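PDB 5J72: putative N-acetylmuramoyl-L-alanine amidase,autolysin cwp6 from Peptoclostridium difficile, which probably cleaves the amide bond between N-acetylmuramic acid and L-alanine in peptidoglycan with a zinc-dependent amidase domain, and carries CWB2 modules that anchor it to the cell wall. Local coordinates for residues Asn259-Ala264 against Pro286-Asn291; Ala450-Val455 against Lys522-Thr527; Leu70-Leu75 against Asp105-Phe110. All blocks are in the same frame, centred on the assembly; numbering follows the deposited sequence.

Interaction 1 (Asn259-Ala264 against Pro286-Asn291)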
loop_
_atom_site.group_PDB
_atom_site.type_symbol
_atom_site.label_atom_id
_atom_site.label_comp_id
_atom_site.label_asym_id
_atom_site.label_seq_id
_atom_site.Cartn_x
_atom_site.Cartn_y
_atom_site.Cartn_z
ATOM N N ASN A 259 15.117 18.292 1.946
ATOM C CA ASN A 259 16.081 18.057 0.870
ATOM C C ASN A 259 15.645 16.950 -0.086
ATOM O O ASN A 259 16.401 16.553 -0.950
ATOM C CB ASN A 259 17.437 17.746 1.444
ATOM C CG ASN A 259 17.430 16.588 2.360
ATOM O OD1 ASN A 259 16.491 15.769 2.377
ATOM N ND2 ASN A 259 18.418 16.498 3.231
ATOM N N LYS A 260 14.422 16.466 0.063
ATOM C CA LYS A 260 13.893 15.431 -0.811
ATOM C C LYS A 260 12.407 15.730 -1.036
ATOM O O LYS A 260 11.733 16.183 -0.094
ATOM C CB LYS A 260 14.061 14.049 -0.132
ATOM C CG LYS A 260 13.066 13.015 -0.646
ATOM C CD LYS A 260 13.593 11.536 -0.404
ATOM C CE LYS A 260 14.333 11.330 0.873
ATOM N NZ LYS A 260 14.517 9.843 1.170
ATOM N N ILE A 261 11.889 15.525 -2.250
ATOM C CA ILE A 261 10.469 15.728 -2.459
ATOM C C ILE A 261 9.892 14.547 -3.240
ATOM O O ILE A 261 10.577 13.883 -4.008
ATOM C CB ILE A 261 10.134 17.051 -3.202
ATOM C CG1 ILE A 261 10.816 17.097 -4.590
ATOM C CG2 ILE A 261 10.559 18.249 -2.317
ATOM C CD1 ILE A 261 10.362 18.352 -5.379
ATOM N N TYR A 262 8.619 14.268 -2.985
ATOM C CA TYR A 262 7.884 13.248 -3.678
ATOM C C TYR A 262 6.830 14.037 -4.397
ATOM O O TYR A 262 5.982 14.633 -3.764
ATOM C CB TYR A 262 7.220 12.267 -2.674
ATOM C CG TYR A 262 8.263 11.431 -1.945
ATOM C CD1 TYR A 262 8.778 10.272 -2.514
ATOM C CD2 TYR A 262 8.732 11.803 -0.696
ATOM C CE1 TYR A 262 9.710 9.492 -1.856
ATOM C CE2 TYR A 262 9.701 11.039 -0.028
ATOM C CZ TYR A 262 10.179 9.879 -0.619
ATOM O OH TYR A 262 11.142 9.115 -0.029
ATOM N N ILE A 263 6.848 14.026 -5.757
ATOM C CA ILE A 263 5.883 14.828 -6.520
ATOM C C ILE A 263 4.705 13.998 -7.009
ATOM O O ILE A 263 4.883 12.841 -7.471
ATOM C CB ILE A 263 6.653 15.408 -7.739
ATOM C CG1 ILE A 263 7.732 16.384 -7.245
ATOM C CG2 ILE A 263 5.678 16.107 -8.666
ATOM C CD1 ILE A 263 8.765 16.734 -8.359
ATOM N N ALA A 264 3.520 14.546 -6.932
ATOM C CA ALA A 264 2.328 13.896 -7.500
ATOM C C ALA A 264 1.517 15.009 -8.203
ATOM O O ALA A 264 1.679 16.208 -7.878
ATOM C CB ALA A 264 1.444 13.251 -6.411
ATOM N N PRO A 286 8.446 16.399 2.350
ATOM C CA PRO A 286 7.159 16.651 1.703
ATOM C C PRO A 286 6.735 16.029 0.384
ATOM O O PRO A 286 7.536 15.654 -0.459
ATOM C CB PRO A 286 7.156 18.174 1.544
ATOM C CG PRO A 286 8.615 18.556 1.445
ATOM C CD PRO A 286 9.449 17.448 2.069
ATOM N N ILE A 287 5.417 15.975 0.255
ATOM C CA ILE A 287 4.768 15.608 -1.009
ATOM C C ILE A 287 4.462 16.973 -1.664
ATOM O O ILE A 287 3.807 17.837 -1.059
ATOM C CB ILE A 287 3.445 14.841 -0.792
ATOM C CG1 ILE A 287 3.731 13.441 -0.149
ATOM C CG2 ILE A 287 2.719 14.684 -2.165
ATOM C CD1 ILE A 287 2.366 12.823 0.381
ATOM N N ILE A 288 4.992 17.176 -2.875
ATOM C CA ILE A 288 4.816 18.445 -3.569
ATOM C C ILE A 288 3.833 18.172 -4.658
ATOM O O ILE A 288 4.032 17.265 -5.478
ATOM C CB ILE A 288 6.177 18.897 -4.126
ATOM C CG1 ILE A 288 7.148 19.322 -2.974
ATOM C CG2 ILE A 288 5.944 20.069 -5.136
ATOM C CD1 ILE A 288 6.721 20.627 -2.215
ATOM N N LEU A 289 2.740 18.912 -4.677
ATOM C CA LEU A 289 1.760 18.700 -5.712
ATOM C C LEU A 289 2.040 19.607 -6.956
ATOM O O LEU A 289 2.324 20.794 -6.824
ATOM C CB LEU A 289 0.353 18.948 -5.160
ATOM C CG LEU A 289 -0.002 17.991 -4.016
ATOM C CD1 LEU A 289 -1.485 18.280 -3.558
ATOM C CD2 LEU A 289 0.107 16.502 -4.522
ATOM N N ALA A 290 1.914 19.036 -8.126
ATOM C CA ALA A 290 2.261 19.741 -9.363
ATOM C C ALA A 290 1.197 19.615 -10.441
ATOM O O ALA A 290 0.167 18.941 -10.302
ATOM C CB ALA A 290 3.552 19.132 -9.903
ATOM N N ASN A 291 1.465 20.354 -11.564
ATOM C CA ASN A 291 0.661 20.248 -12.768
ATOM C C ASN A 291 1.363 19.189 -13.626
ATOM O O ASN A 291 2.477 18.773 -13.307
ATOM C CB ASN A 291 0.629 21.627 -13.526
ATOM C CG ASN A 291 -0.131 22.633 -12.714
ATOM O OD1 ASN A 291 -1.315 22.455 -12.531
ATOM N ND2 ASN A 291 0.484 23.627 -12.099
#
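Four backbone hydrogen bonds run between Asn259-Ala264 and Pro286-Asn291 in the alternating pattern of a parallel pair. Tyr262 N reaches Pro286 O, and Tyr262 O in turn accepts from Ile288 N; Ala264 repeats the scheme, its N bonded to Ile288 O and its O to Ala290 N at 2.8 Å. In three of them the donor lies in the carbonyl plane, whereas Ile288 N stands 31° above the plane of the Tyr262 carbonyl. CA-H...O contacts fill the gaps between these bonds, among them Ile263 CA to Ile288 O at 3.2 Å. This is the strand-helix-strand step of a beta-alpha-beta unit: helix 270-283 connects strands 260-265 and 287-290, and the latter is one of the two edge strands of a four-stranded parallel sheet in a CWB2 module. Apolar contacts divide between the two faces of the sheet. On the Ile263/Ile288 face, Ile261 crosses Ile288 obliquely, CG2 meeting CG1 at 3.6 Å. Ile261 CG1 occupies the crowded position between the backbone N and carbonyl carbon (chi1 59°), which sets CG2 beside the N. Further along, Ile263 CG2 touches Ala290 CB at 3.9 Å; helix 241-253 covers Ile288 through Ala249. On the other face, Leu289 CD2 reaches over to Ala264 CB at 4.0 Å, while Ile287 and Tyr262 pack against helix 270-283. The polar ends of Lys260 and Tyr262 meet outside the pair: Asp283 OD2 forms a salt bridge with Lys260 NZ and a hydrogen bond with Tyr262 OH, tying the start of strand 260-265 to the end of the connecting helix.

Interaction 2 (Ala450-Val455 against Lys522-Thr527); sequences AGKTVV and KPDLFT
Strands 453-455 and 525-527 run parallel, their short axes 27° apart and 4.8 Å at closest approach, with Val454 beside Leu525 and Val455 beside Phe526. Val455 supplies both regular strand bonds, through its N to Leu525 O and its O to Thr527 N; the latter donor sits nearly along the C=O axis. Before the regular ladder the register slips by one residue: Asp524 N, not Leu525 N, donates to Thr453 O at 2.8 Å, and the side-chain OD1 accepts from Thr453 N at 2.9 Å, so Asp524 grips both polar backbone atoms of Thr453. OD1 uses its anti lone pair, with the N-H...O angle at 163°. These are neighbouring inner strands of the amidase domain's mixed sheet, whose strand 525-532 also carries the zinc ligand His530. Lys452, bent at chi2 (-58°), crosses the Asp524 side chain at about a right angle, laying CD 3.6 Å from Asp524 OD1. Its NZ stops 4.4 Å from Asp524 OD2, and a water bridges them, donating only weakly to the carboxylate. Beyond, Val455 spreads its methyls: CG1 approaches Phe526 CD2 at 3.5 Å, while CG2 meets Pro523 CG at 3.9 Å, beneath helix 511-521, whose Ile521 touches Val455 and Ser518 touches Pro523.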
loop_
_atom_site.group_PDB
_atom_site.type_symbol
_atom_site.label_atom_id
_atom_site.label_comp_id
_atom_site.label_asym_id
_atom_site.label_seq_id
_atom_site.Cartn_x
_atom_site.Cartn_y
_atom_site.Cartn_z
ATOM N N ALA A 450 -17.866 -20.412 -2.511
ATOM C CA ALA A 450 -18.306 -21.097 -3.721
ATOM C C ALA A 450 -18.266 -20.067 -4.859
ATOM O O ALA A 450 -18.029 -18.889 -4.586
ATOM C CB ALA A 450 -19.719 -21.628 -3.537
ATOM N N GLY A 451 -18.485 -20.474 -6.110
ATOM C CA GLY A 451 -18.459 -19.512 -7.205
ATOM C C GLY A 451 -17.681 -20.067 -8.376
ATOM O O GLY A 451 -17.257 -21.209 -8.352
ATOM N N LYS A 452 -17.497 -19.275 -9.399
ATOM C CA LYS A 452 -16.763 -19.732 -10.571
ATOM C C LYS A 452 -15.239 -19.564 -10.361
ATOM O O LYS A 452 -14.817 -18.629 -9.657
ATOM C CB LYS A 452 -17.245 -18.926 -11.784
ATOM C CG LYS A 452 -18.762 -19.073 -12.013
ATOM C CD LYS A 452 -19.179 -20.555 -12.215
ATOM C CE LYS A 452 -20.702 -20.715 -12.229
ATOM N NZ LYS A 452 -21.088 -21.938 -12.988
ATOM N N THR A 453 -14.430 -20.475 -10.941
ATOM C CA THR A 453 -12.977 -20.429 -10.861
ATOM C C THR A 453 -12.352 -20.416 -12.256
ATOM O O THR A 453 -12.731 -21.211 -13.107
ATOM C CB THR A 453 -12.460 -21.622 -10.115
ATOM O OG1 THR A 453 -12.978 -21.537 -8.782
ATOM C CG2 THR A 453 -10.918 -21.669 -10.072
ATOM N N VAL A 454 -11.403 -19.514 -12.492
ATOM C CA VAL A 454 -10.745 -19.417 -13.804
ATOM C C VAL A 454 -9.237 -19.484 -13.540
ATOM O O VAL A 454 -8.765 -18.962 -12.534
ATOM C CB VAL A 454 -11.095 -18.062 -14.462
ATOM C CG1 VAL A 454 -10.273 -17.835 -15.710
ATOM C CG2 VAL A 454 -12.581 -18.018 -14.831
ATOM N N VAL A 455 -8.504 -20.119 -14.433
ATOM C CA VAL A 455 -7.055 -20.124 -14.337
ATOM C C VAL A 455 -6.625 -19.219 -15.465
ATOM O O VAL A 455 -7.066 -19.361 -16.611
ATOM C CB VAL A 455 -6.455 -21.511 -14.450
ATOM C CG1 VAL A 455 -4.917 -21.432 -14.650
ATOM C CG2 VAL A 455 -6.768 -22.342 -13.197
ATOM N N LYS A 522 -9.037 -27.584 -11.470
ATOM C CA LYS A 522 -10.317 -27.986 -12.096
ATOM C C LYS A 522 -11.159 -26.761 -12.378
ATOM O O LYS A 522 -12.327 -26.674 -11.967
ATOM C CB LYS A 522 -11.073 -28.986 -11.191
ATOM C CG LYS A 522 -10.095 -29.983 -10.556
ATOM C CD LYS A 522 -10.780 -31.247 -9.997
ATOM N N PRO A 523 -10.603 -25.770 -13.113
ATOM C CA PRO A 523 -11.416 -24.577 -13.372
ATOM C C PRO A 523 -12.563 -24.735 -14.300
ATOM O O PRO A 523 -12.652 -25.681 -15.066
ATOM C CB PRO A 523 -10.404 -23.602 -14.017
ATOM C CG PRO A 523 -9.541 -24.538 -14.832
ATOM C CD PRO A 523 -9.304 -25.676 -13.814
ATOM N N ASP A 524 -13.430 -23.708 -14.268
ATOM C CA ASP A 524 -14.507 -23.612 -15.206
ATOM C C ASP A 524 -13.857 -23.291 -16.563
ATOM O O ASP A 524 -14.346 -23.708 -17.611
ATOM C CB ASP A 524 -15.493 -22.475 -14.795
ATOM C CG ASP A 524 -16.307 -22.882 -13.566
ATOM O OD1 ASP A 524 -16.089 -22.305 -12.480
ATOM O OD2 ASP A 524 -17.126 -23.783 -13.690
ATOM N N LEU A 525 -12.738 -22.513 -16.564
ATOM C CA LEU A 525 -12.074 -22.172 -17.845
ATOM C C LEU A 525 -10.624 -21.795 -17.575
ATOM O O LEU A 525 -10.356 -21.133 -16.573
ATOM C CB LEU A 525 -12.741 -20.969 -18.527
ATOM C CG LEU A 525 -12.088 -20.538 -19.857
ATOM C CD1 LEU A 525 -12.467 -21.605 -20.965
ATOM C CD2 LEU A 525 -12.573 -19.179 -20.368
ATOM N N PHE A 526 -9.723 -22.230 -18.445
ATOM C CA PHE A 526 -8.296 -21.946 -18.412
ATOM C C PHE A 526 -8.043 -21.086 -19.597
ATOM O O PHE A 526 -8.379 -21.483 -20.731
ATOM C CB PHE A 526 -7.503 -23.256 -18.485
ATOM C CG PHE A 526 -5.999 -23.092 -18.664
ATOM C CD1 PHE A 526 -5.459 -22.769 -19.897
ATOM C CD2 PHE A 526 -5.135 -23.307 -17.608
ATOM C CE1 PHE A 526 -4.060 -22.660 -20.059
ATOM C CE2 PHE A 526 -3.759 -23.204 -17.766
ATOM C CZ PHE A 526 -3.234 -22.879 -18.998
ATOM N N THR A 527 -7.441 -19.887 -19.403
ATOM C CA THR A 527 -7.166 -19.011 -20.511
ATOM C C THR A 527 -5.667 -18.676 -20.564
ATOM O O THR A 527 -5.165 -18.042 -19.639
ATOM C CB THR A 527 -7.957 -17.723 -20.366
ATOM O OG1 THR A 527 -9.355 -18.058 -20.287
ATOM C CG2 THR A 527 -7.827 -16.809 -21.545
HETATM O O HOH W 1 -19.505 -22.153 -15.365
#

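Interaction 3 (Leu70-Leu75 against Asp105-Phe110)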
loop_
_atom_site.group_PDB
_atom_site.type_symbol
_atom_site.label_atom_id
_atom_site.label_comp_id
_atom_site.label_asym_id
_atom_site.label_seq_id
_atom_site.Cartn_x
_atom_site.Cartn_y
_atom_site.Cartn_z
ATOM N N LEU A 70 -0.105 -14.828 29.876
ATOM C CA LEU A 70 -0.421 -13.403 29.590
ATOM C C LEU A 70 0.459 -12.931 28.422
ATOM O O LEU A 70 1.417 -13.595 27.995
ATOM C CB LEU A 70 -0.238 -12.427 30.796
ATOM C CG LEU A 70 -0.947 -12.885 32.066
ATOM C CD1 LEU A 70 -0.874 -11.861 33.232
ATOM C CD2 LEU A 70 -2.380 -13.084 31.666
ATOM N N ASN A 71 0.105 -11.784 27.850
ATOM C CA ASN A 71 0.880 -11.309 26.710
ATOM C C ASN A 71 0.895 -9.794 26.637
ATOM O O ASN A 71 0.986 -9.206 25.528
ATOM C CB ASN A 71 0.306 -11.911 25.373
ATOM C CG ASN A 71 -1.062 -11.350 24.990
ATOM O OD1 ASN A 71 -1.817 -10.840 25.827
ATOM N ND2 ASN A 71 -1.437 -11.361 23.692
ATOM N N VAL A 72 0.837 -9.143 27.803
ATOM C CA VAL A 72 0.922 -7.667 27.791
ATOM C C VAL A 72 2.108 -7.268 28.674
ATOM O O VAL A 72 2.137 -7.641 29.867
ATOM C CB VAL A 72 -0.370 -7.022 28.325
ATOM C CG1 VAL A 72 -0.174 -5.482 28.371
ATOM C CG2 VAL A 72 -1.566 -7.401 27.411
ATOM N N TRP A 73 3.069 -6.554 28.113
ATOM C CA TRP A 73 4.221 -6.073 28.833
ATOM C C TRP A 73 3.827 -4.793 29.550
ATOM O O TRP A 73 3.364 -3.859 28.890
ATOM C CB TRP A 73 5.355 -5.762 27.837
ATOM C CG TRP A 73 5.878 -6.962 27.196
ATOM C CD1 TRP A 73 5.662 -7.380 25.907
ATOM C CD2 TRP A 73 6.670 -7.992 27.829
ATOM N NE1 TRP A 73 6.243 -8.631 25.720
ATOM C CE2 TRP A 73 6.875 -9.019 26.883
ATOM C CE3 TRP A 73 7.242 -8.128 29.115
ATOM C CZ2 TRP A 73 7.621 -10.174 27.180
ATOM C CZ3 TRP A 73 7.991 -9.276 29.411
ATOM C CH2 TRP A 73 8.169 -10.280 28.455
ATOM N N GLU A 74 4.020 -4.734 30.870
ATOM C CA GLU A 74 3.610 -3.562 31.678
ATOM C C GLU A 74 4.829 -2.923 32.264
ATOM O O GLU A 74 5.686 -3.606 32.834
ATOM C CB GLU A 74 2.689 -4.033 32.827
ATOM C CG GLU A 74 1.411 -4.622 32.213
ATOM C CD GLU A 74 0.335 -5.017 33.255
ATOM O OE1 GLU A 74 0.372 -4.543 34.357
ATOM O OE2 GLU A 74 -0.534 -5.819 32.922
ATOM N N LEU A 75 4.941 -1.615 32.124
ATOM C CA LEU A 75 6.131 -0.912 32.629
ATOM C C LEU A 75 6.141 -0.907 34.168
ATOM O O LEU A 75 5.138 -0.542 34.782
ATOM C CB LEU A 75 6.059 0.586 32.139
ATOM C CG LEU A 75 7.250 1.443 32.639
ATOM C CD1 LEU A 75 8.615 0.995 32.157
ATOM C CD2 LEU A 75 6.950 2.919 32.182
ATOM N N ASP A 105 1.295 -0.002 27.993
ATOM C CA ASP A 105 1.218 -1.484 27.834
ATOM C C ASP A 105 1.434 -1.892 26.388
ATOM O O ASP A 105 0.867 -1.253 25.486
ATOM C CB ASP A 105 -0.197 -1.920 28.188
ATOM C CG ASP A 105 -0.473 -1.952 29.676
ATOM O OD1 ASP A 105 0.440 -1.663 30.466
ATOM O OD2 ASP A 105 -1.591 -2.256 30.039
ATOM N N VAL A 106 2.202 -2.935 26.146
ATOM C CA VAL A 106 2.481 -3.381 24.778
ATOM C C VAL A 106 2.031 -4.803 24.656
ATOM O O VAL A 106 2.424 -5.616 25.520
ATOM C CB VAL A 106 4.006 -3.223 24.505
ATOM C CG1 VAL A 106 4.376 -3.924 23.198
ATOM C CG2 VAL A 106 4.358 -1.721 24.455
ATOM N N THR A 107 1.169 -5.111 23.659
ATOM C CA THR A 107 0.654 -6.462 23.505
ATOM C C THR A 107 1.519 -7.255 22.533
ATOM O O THR A 107 1.790 -6.807 21.395
ATOM C CB THR A 107 -0.808 -6.384 23.010
ATOM O OG1 THR A 107 -1.543 -5.617 23.948
ATOM C CG2 THR A 107 -1.433 -7.764 22.893
ATOM N N GLN A 108 1.955 -8.439 22.966
ATOM C CA GLN A 108 2.769 -9.322 22.116
ATOM C C GLN A 108 1.871 -10.416 21.597
ATOM O O GLN A 108 1.465 -11.340 22.322
ATOM C CB GLN A 108 3.944 -9.911 22.925
ATOM C CG GLN A 108 4.861 -10.797 22.073
ATOM C CD GLN A 108 6.151 -11.037 22.836
ATOM O OE1 GLN A 108 6.722 -10.127 23.424
ATOM N NE2 GLN A 108 6.687 -12.279 22.772
ATOM N N GLU A 109 1.539 -10.351 20.307
ATOM C CA GLU A 109 0.655 -11.353 19.700
ATOM C C GLU A 109 1.517 -12.410 19.018
ATOM O O GLU A 109 2.741 -12.302 18.986
ATOM C CB GLU A 109 -0.180 -10.687 18.603
ATOM C CG GLU A 109 -0.864 -9.436 19.073
ATOM C CD GLU A 109 -2.217 -9.752 19.736
ATOM O OE1 GLU A 109 -2.993 -8.809 19.956
ATOM O OE2 GLU A 109 -2.490 -10.916 20.034
ATOM N N PHE A 110 0.880 -13.434 18.459
ATOM C CA PHE A 110 1.629 -14.463 17.748
ATOM C C PHE A 110 0.886 -14.939 16.508
ATOM O O PHE A 110 -0.318 -14.727 16.408
ATOM C CB PHE A 110 1.978 -15.659 18.679
ATOM C CG PHE A 110 0.774 -16.405 19.191
ATOM C CD1 PHE A 110 0.201 -16.071 20.403
ATOM C CD2 PHE A 110 0.229 -17.458 18.465
ATOM C CE1 PHE A 110 -0.907 -16.752 20.878
ATOM C CE2 PHE A 110 -0.884 -18.143 18.933
ATOM C CZ PHE A 110 -1.450 -17.783 20.138
HETATM O O HOH W 2 -4.044 -10.620 22.640
HETATM O O HOH W 3 0.246 -1.260 33.253
HETATM O O HOH W 4 2.702 -0.335 30.832
#
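Strands 72-75 and 106-109 pair antiparallel, their short axes at 156°, within the N-terminal domain. Trp73 and Val106 are the hydrogen-bonded pair: Trp73 N donates to Val106 O, and Val106 N returns a bond to Trp73 O. Val72 and Thr107 make the adjacent non-hydrogen-bonded pair, after which Gln108 N binds Asn71 O at 2.8 Å, nearly along the C=O axis, and Asn71 ND2 bonds weakly to Gln108 O. A side-chain bond accompanies the ladder on the Trp73 side. Indole NE1 donates to Gln108 OE1 at 2.8 Å, with the oxygen at the ring edge, only 9° from the ring plane; seen from the acceptor, however, NE1 lies 42° above the amide plane. The two side chains run side by side, Gln108 extended with CG anti to the backbone N. On the Val72/Thr107 face, Val72 CG1 lies against Asp105 CB at 3.6 Å. Glu74 runs alongside Asp105, CG 3.6 Å from OD1, their carboxylate planes tilted only modestly against each other.

A second shell fixes these groups. Lys102 NZ forms salt bridges with both Glu74 OE2 and Asp105 OD2, which should offset the repulsion expected between two carboxylates so close together. Lys65 O accepts from Gln108 NE2, orienting the amide so that OE1 faces the indole, and Tyr63 meets the Trp73 ring. Asp105 is also near Asn100 and Asp103, calcium-binding residues of this protein, although this model has no calcium there. One water links Asp105 OD1 to Leu75 N. At the other end, a second water accepts from Asn71 ND2 at 2.9 Å and donates to Glu109 OE2 at 3.0 Å.

Overall arrangement
The three contacts are strand pairings in separate parts of the chain, following one another in sequence as interactions 3, 1 and 2; no two touch, and their centres lie about 39 to 44 Å apart. Interactions 1 and 2 are parallel and buried, whereas interaction 3 is antiparallel and only partly buried. The chemistry differs along with burial: interaction 1 relies on backbone bonds and aliphatic packing across the pair, while interaction 2 combines a similar core with an aspartate and bridging water at its more exposed end. Interaction 3 adds an indole-amide bond and several water bridges. Interaction 1 belongs to a CWB2 module, interaction 2 to the zinc-bearing amidase sheet, interaction 3 to the N-terminal domain.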